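Local coordinates for tailspike protein (Acinetobacter phage vB_ApiP_P1, PDB 6E1R) that probably recognises and cleaves the capsular polysaccharide of its Acinetobacter host, as the trimeric tailspike of the phage, at residues A[348-360]-A[367-379]. Residues are numbered along the deposited sequence; the frame is centred on the assembly and turned at random.
Sequences GKNTMANYPKYIF and LISAVVESSTGVL
Gly348 and Lys349 pair in parallel with Val372 and Glu373, one coil of the right-handed parallel beta-helix of the tailspike trimer meeting the next; strand 372-373 is the last of its sheet in this chain. Three backbone bonds hold the register: Gly348 N to Val371 O, Glu373 N to Gly348 O at 2.9 Å, and Asn350 N to Glu373 O.

On the outward side, Lys349 and Glu373 join in a salt bridge. Glu373 runs extended, while Lys349 starts with CG anti to the backbone N and turns about its CB-CG bond (chi2 58°), which swings its ammonium over the neighbouring coil. NZ meets Glu373 OE2 at 2.8 Å, from above the carboxylate plane rather than within it, and also donates to Ser374 O at 3.0 Å. Gly377 N, closing the type I turn from Ser374 to Gly377, reaches that same oxygen from the opposite face of its plane, so two donors grip it. Tyr316, one coil before Lys349, touches both side chains.

The other face of the sheet looks into the helix core. Val372 places CG1 over the face of the Tyr358 ring, 3.8 Å from its centroid, a CH-pi contact. Val372 can do this because CG1 stands anti to its carbonyl carbon (chi1 -66°), on the Tyr358 side. Val371, at the corner just before the strand, sets its CG1 over the Phe360 ring, which also stacks with Phe334. The buried amide of Asn350 ties the end of its strand to the start of the next, 357-361: Tyr358 OH donates to OD1, and ND2 bonds to Pro356 O, which it meets in the carbonyl plane, on a lone pair, with an N-H...O angle of 157°.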
loop_
_atom_site.group_PDB
_atom_site.type_symbol
_atom_site.label_atom_id
_atom_site.label_comp_id
_atom_site.label_asym_id
_atom_site.label_seq_id
_atom_site.Cartn_x
_atom_site.Cartn_y
_atom_site.Cartn_z
ATOM N N GLY A 348 1.514 -14.086 14.567
ATOM C CA GLY A 348 2.327 -13.101 15.247
ATOM C C GLY A 348 2.679 -13.521 16.658
ATOM O O GLY A 348 1.788 -13.777 17.475
ATOM N N LYS A 349 3.972 -13.595 16.960
ATOM C CA LYS A 349 4.451 -13.941 18.292
ATOM C C LYS A 349 5.108 -12.716 18.908
ATOM O O LYS A 349 6.042 -12.151 18.331
ATOM C CB LYS A 349 5.435 -15.109 18.243
ATOM C CG LYS A 349 6.144 -15.373 19.564
ATOM C CD LYS A 349 5.159 -15.660 20.689
ATOM C CE LYS A 349 5.880 -15.822 22.020
ATOM N NZ LYS A 349 4.937 -16.023 23.157
ATOM N N ASN A 350 4.624 -12.317 20.078
ATOM C CA ASN A 350 5.157 -11.176 20.802
ATOM C C ASN A 350 5.983 -11.659 21.985
ATOM O O ASN A 350 5.594 -12.600 22.682
ATOM C CB ASN A 350 4.029 -10.271 21.302
ATOM C CG ASN A 350 3.344 -9.522 20.183
ATOM O OD1 ASN A 350 3.546 -9.819 19.006
ATOM N ND2 ASN A 350 2.520 -8.543 20.544
ATOM N N THR A 351 7.137 -11.027 22.190
ATOM C CA THR A 351 7.928 -11.234 23.392
ATOM C C THR A 351 7.869 -10.048 24.340
ATOM O O THR A 351 8.298 -10.174 25.493
ATOM C CB THR A 351 9.388 -11.542 23.034
ATOM O OG1 THR A 351 9.937 -10.458 22.273
ATOM C CG2 THR A 351 9.459 -12.823 22.220
HETATM N N MSE A 352 7.362 -8.907 23.885
HETATM C CA MSE A 352 7.101 -7.764 24.749
HETATM C C MSE A 352 5.621 -7.724 25.102
HETATM O O MSE A 352 4.790 -8.275 24.380
HETATM C CB MSE A 352 7.491 -6.452 24.069
HETATM C CG MSE A 352 8.803 -6.461 23.316
HETATM SE SE MSE A 352 8.817 -4.963 22.068
HETATM C CE MSE A 352 10.711 -4.907 21.638
ATOM N N ALA A 353 5.288 -7.061 26.203
ATOM C CA ALA A 353 3.889 -6.871 26.546
ATOM C C ALA A 353 3.270 -5.805 25.650
ATOM O O ALA A 353 3.938 -4.846 25.251
ATOM C CB ALA A 353 3.748 -6.478 28.015
ATOM N N ASN A 354 1.992 -6.000 25.313
ATOM C CA ASN A 354 1.166 -5.014 24.616
ATOM C C ASN A 354 1.569 -4.796 23.159
ATOM O O ASN A 354 0.701 -4.612 22.302
ATOM C CB ASN A 354 1.184 -3.679 25.367
ATOM C CG ASN A 354 0.781 -3.824 26.819
ATOM O OD1 ASN A 354 -0.177 -4.527 27.139
ATOM N ND2 ASN A 354 1.517 -3.168 27.709
ATOM N N TYR A 355 2.866 -4.803 22.861
ATOM C CA TYR A 355 3.318 -4.467 21.520
ATOM C C TYR A 355 4.022 -5.652 20.868
ATOM O O TYR A 355 4.677 -6.444 21.554
ATOM C CB TYR A 355 4.265 -3.263 21.558
ATOM C CG TYR A 355 3.733 -2.128 22.396
ATOM C CD1 TYR A 355 2.574 -1.457 22.033
ATOM C CD2 TYR A 355 4.380 -1.737 23.561
ATOM C CE1 TYR A 355 2.076 -0.422 22.801
ATOM C CE2 TYR A 355 3.890 -0.703 24.337
ATOM C CZ TYR A 355 2.737 -0.049 23.951
ATOM O OH TYR A 355 2.246 0.982 24.718
ATOM N N PRO A 356 3.902 -5.808 19.536
ATOM C CA PRO A 356 3.143 -4.939 18.627
ATOM C C PRO A 356 1.649 -5.242 18.558
ATOM O O PRO A 356 1.210 -6.319 18.964
ATOM C CB PRO A 356 3.793 -5.219 17.270
ATOM C CG PRO A 356 4.241 -6.628 17.370
ATOM C CD PRO A 356 4.699 -6.802 18.795
ATOM N N LYS A 357 0.880 -4.289 18.040
ATOM C CA LYS A 357 -0.501 -4.537 17.668
ATOM C C LYS A 357 -0.555 -5.083 16.246
ATOM O O LYS A 357 0.380 -4.924 15.459
ATOM C CB LYS A 357 -1.337 -3.260 17.775
ATOM C CG LYS A 357 -1.231 -2.546 19.115
ATOM C CD LYS A 357 -1.666 -3.442 20.261
ATOM C CE LYS A 357 -1.688 -2.682 21.578
ATOM N NZ LYS A 357 -1.948 -3.584 22.734
ATOM N N TYR A 358 -1.671 -5.729 15.918
ATOM C CA TYR A 358 -1.815 -6.406 14.638
ATOM C C TYR A 358 -3.059 -5.921 13.912
ATOM O O TYR A 358 -4.095 -5.666 14.531
ATOM C CB TYR A 358 -1.875 -7.927 14.825
ATOM C CG TYR A 358 -0.575 -8.523 15.311
ATOM C CD1 TYR A 358 -0.256 -8.535 16.663
ATOM C CD2 TYR A 358 0.336 -9.068 14.417
ATOM C CE1 TYR A 358 0.935 -9.077 17.110
ATOM C CE2 TYR A 358 1.527 -9.611 14.855
ATOM C CZ TYR A 358 1.822 -9.615 16.201
ATOM O OH TYR A 358 3.009 -10.156 16.638
ATOM N N ILE A 359 -2.942 -5.795 12.593
ATOM C CA ILE A 359 -4.068 -5.511 11.715
ATOM C C ILE A 359 -4.114 -6.601 10.654
ATOM O O ILE A 359 -3.133 -6.810 9.930
ATOM C CB ILE A 359 -3.964 -4.120 11.072
ATOM C CG1 ILE A 359 -4.244 -3.030 12.109
ATOM C CG2 ILE A 359 -4.926 -4.000 9.899
ATOM C CD1 ILE A 359 -4.189 -1.625 11.550
ATOM N N PHE A 360 -5.245 -7.292 10.569
ATOM C CA PHE A 360 -5.501 -8.286 9.531
ATOM C C PHE A 360 -6.636 -7.736 8.676
ATOM O O PHE A 360 -7.801 -7.759 9.082
ATOM C CB PHE A 360 -5.846 -9.644 10.133
ATOM C CG PHE A 360 -4.689 -10.318 10.815
ATOM C CD1 PHE A 360 -4.348 -9.995 12.119
ATOM C CD2 PHE A 360 -3.947 -11.282 10.152
ATOM C CE1 PHE A 360 -3.283 -10.616 12.747
ATOM C CE2 PHE A 360 -2.882 -11.908 10.774
ATOM C CZ PHE A 360 -2.550 -11.574 12.073
ATOM N N LEU A 367 -6.278 -21.885 8.564
ATOM C CA LEU A 367 -5.365 -21.828 9.698
ATOM C C LEU A 367 -5.245 -23.185 10.378
ATOM O O LEU A 367 -6.256 -23.833 10.670
ATOM C CB LEU A 367 -5.830 -20.779 10.710
ATOM C CG LEU A 367 -5.782 -19.330 10.229
ATOM C CD1 LEU A 367 -6.288 -18.388 11.309
ATOM C CD2 LEU A 367 -4.371 -18.958 9.805
ATOM N N ILE A 368 -4.007 -23.607 10.623
ATOM C CA ILE A 368 -3.704 -24.694 11.544
ATOM C C ILE A 368 -3.051 -24.155 12.815
ATOM O O ILE A 368 -2.377 -24.892 13.531
ATOM C CB ILE A 368 -2.820 -25.766 10.885
ATOM C CG1 ILE A 368 -1.543 -25.134 10.332
ATOM C CG2 ILE A 368 -3.578 -26.490 9.786
ATOM C CD1 ILE A 368 -0.536 -26.139 9.839
ATOM N N SER A 369 -3.242 -22.868 13.095
ATOM C CA SER A 369 -2.555 -22.197 14.188
ATOM C C SER A 369 -3.478 -21.135 14.770
ATOM O O SER A 369 -4.618 -20.961 14.331
ATOM C CB SER A 369 -1.247 -21.567 13.703
ATOM O OG SER A 369 -1.504 -20.492 12.814
ATOM N N ALA A 370 -2.972 -20.418 15.768
ATOM C CA ALA A 370 -3.660 -19.248 16.282
ATOM C C ALA A 370 -3.299 -18.028 15.441
ATOM O O ALA A 370 -2.405 -18.066 14.593
ATOM C CB ALA A 370 -3.310 -19.018 17.753
ATOM N N VAL A 371 -4.011 -16.929 15.682
ATOM C CA VAL A 371 -3.740 -15.703 14.940
ATOM C C VAL A 371 -2.566 -14.951 15.553
ATOM O O VAL A 371 -1.620 -14.573 14.853
ATOM C CB VAL A 371 -5.005 -14.829 14.876
ATOM C CG1 VAL A 371 -4.699 -13.506 14.197
ATOM C CG2 VAL A 371 -6.115 -15.567 14.143
ATOM N N VAL A 372 -2.604 -14.728 16.868
ATOM C CA VAL A 372 -1.525 -14.056 17.581
ATOM C C VAL A 372 -1.283 -14.776 18.901
ATOM O O VAL A 372 -2.112 -15.557 19.372
ATOM C CB VAL A 372 -1.823 -12.561 17.842
ATOM C CG1 VAL A 372 -1.876 -11.783 16.534
ATOM C CG2 VAL A 372 -3.121 -12.405 18.615
ATOM N N GLU A 373 -0.125 -14.498 19.495
ATOM C CA GLU A 373 0.224 -15.002 20.816
ATOM C C GLU A 373 0.949 -13.908 21.580
ATOM O O GLU A 373 1.949 -13.371 21.096
ATOM C CB GLU A 373 1.100 -16.257 20.736
ATOM C CG GLU A 373 1.494 -16.805 22.101
ATOM C CD GLU A 373 2.361 -18.045 22.014
ATOM O OE1 GLU A 373 2.185 -18.833 21.061
ATOM O OE2 GLU A 373 3.221 -18.231 22.901
ATOM N N SER A 374 0.448 -13.584 22.769
ATOM C CA SER A 374 1.036 -12.512 23.553
ATOM C C SER A 374 2.356 -12.966 24.173
ATOM O O SER A 374 2.758 -14.129 24.074
ATOM C CB SER A 374 0.070 -12.057 24.646
ATOM O OG SER A 374 -0.099 -13.067 25.626
ATOM N N SER A 375 3.036 -12.020 24.824
ATOM C CA SER A 375 4.285 -12.337 25.505
ATOM C C SER A 375 4.080 -13.297 26.666
ATOM O O SER A 375 5.024 -13.991 27.059
ATOM C CB SER A 375 4.954 -11.055 25.997
ATOM O OG SER A 375 4.068 -10.291 26.798
ATOM N N THR A 376 2.871 -13.354 27.222
ATOM C CA THR A 376 2.544 -14.258 28.313
ATOM C C THR A 376 1.902 -15.551 27.826
ATOM O O THR A 376 1.427 -16.343 28.647
ATOM C CB THR A 376 1.629 -13.560 29.316
ATOM O OG1 THR A 376 0.486 -13.032 28.631
ATOM C CG2 THR A 376 2.376 -12.426 30.005
ATOM N N GLY A 377 1.870 -15.778 26.517
ATOM C CA GLY A 377 1.352 -17.008 25.961
ATOM C C GLY A 377 -0.126 -17.021 25.652
ATOM O O GLY A 377 -0.648 -18.072 25.260
ATOM N N VAL A 378 -0.819 -15.894 25.803
ATOM C CA VAL A 378 -2.255 -15.864 25.557
ATOM C C VAL A 378 -2.500 -15.900 24.054
ATOM O O VAL A 378 -2.107 -14.984 23.323
ATOM C CB VAL A 378 -2.897 -14.624 26.195
ATOM C CG1 VAL A 378 -4.387 -14.580 25.889
ATOM C CG2 VAL A 378 -2.650 -14.613 27.699
ATOM N N LEU A 379 -3.164 -16.956 23.589
ATOM C CA LEU A 379 -3.486 -17.087 22.177
ATOM C C LEU A 379 -4.674 -16.207 21.819
ATOM O O LEU A 379 -5.655 -16.130 22.566
ATOM C CB LEU A 379 -3.796 -18.543 21.826
ATOM C CG LEU A 379 -2.679 -19.571 22.009
ATOM C CD1 LEU A 379 -3.194 -20.969 21.706
ATOM C CD2 LEU A 379 -1.491 -19.230 21.117
#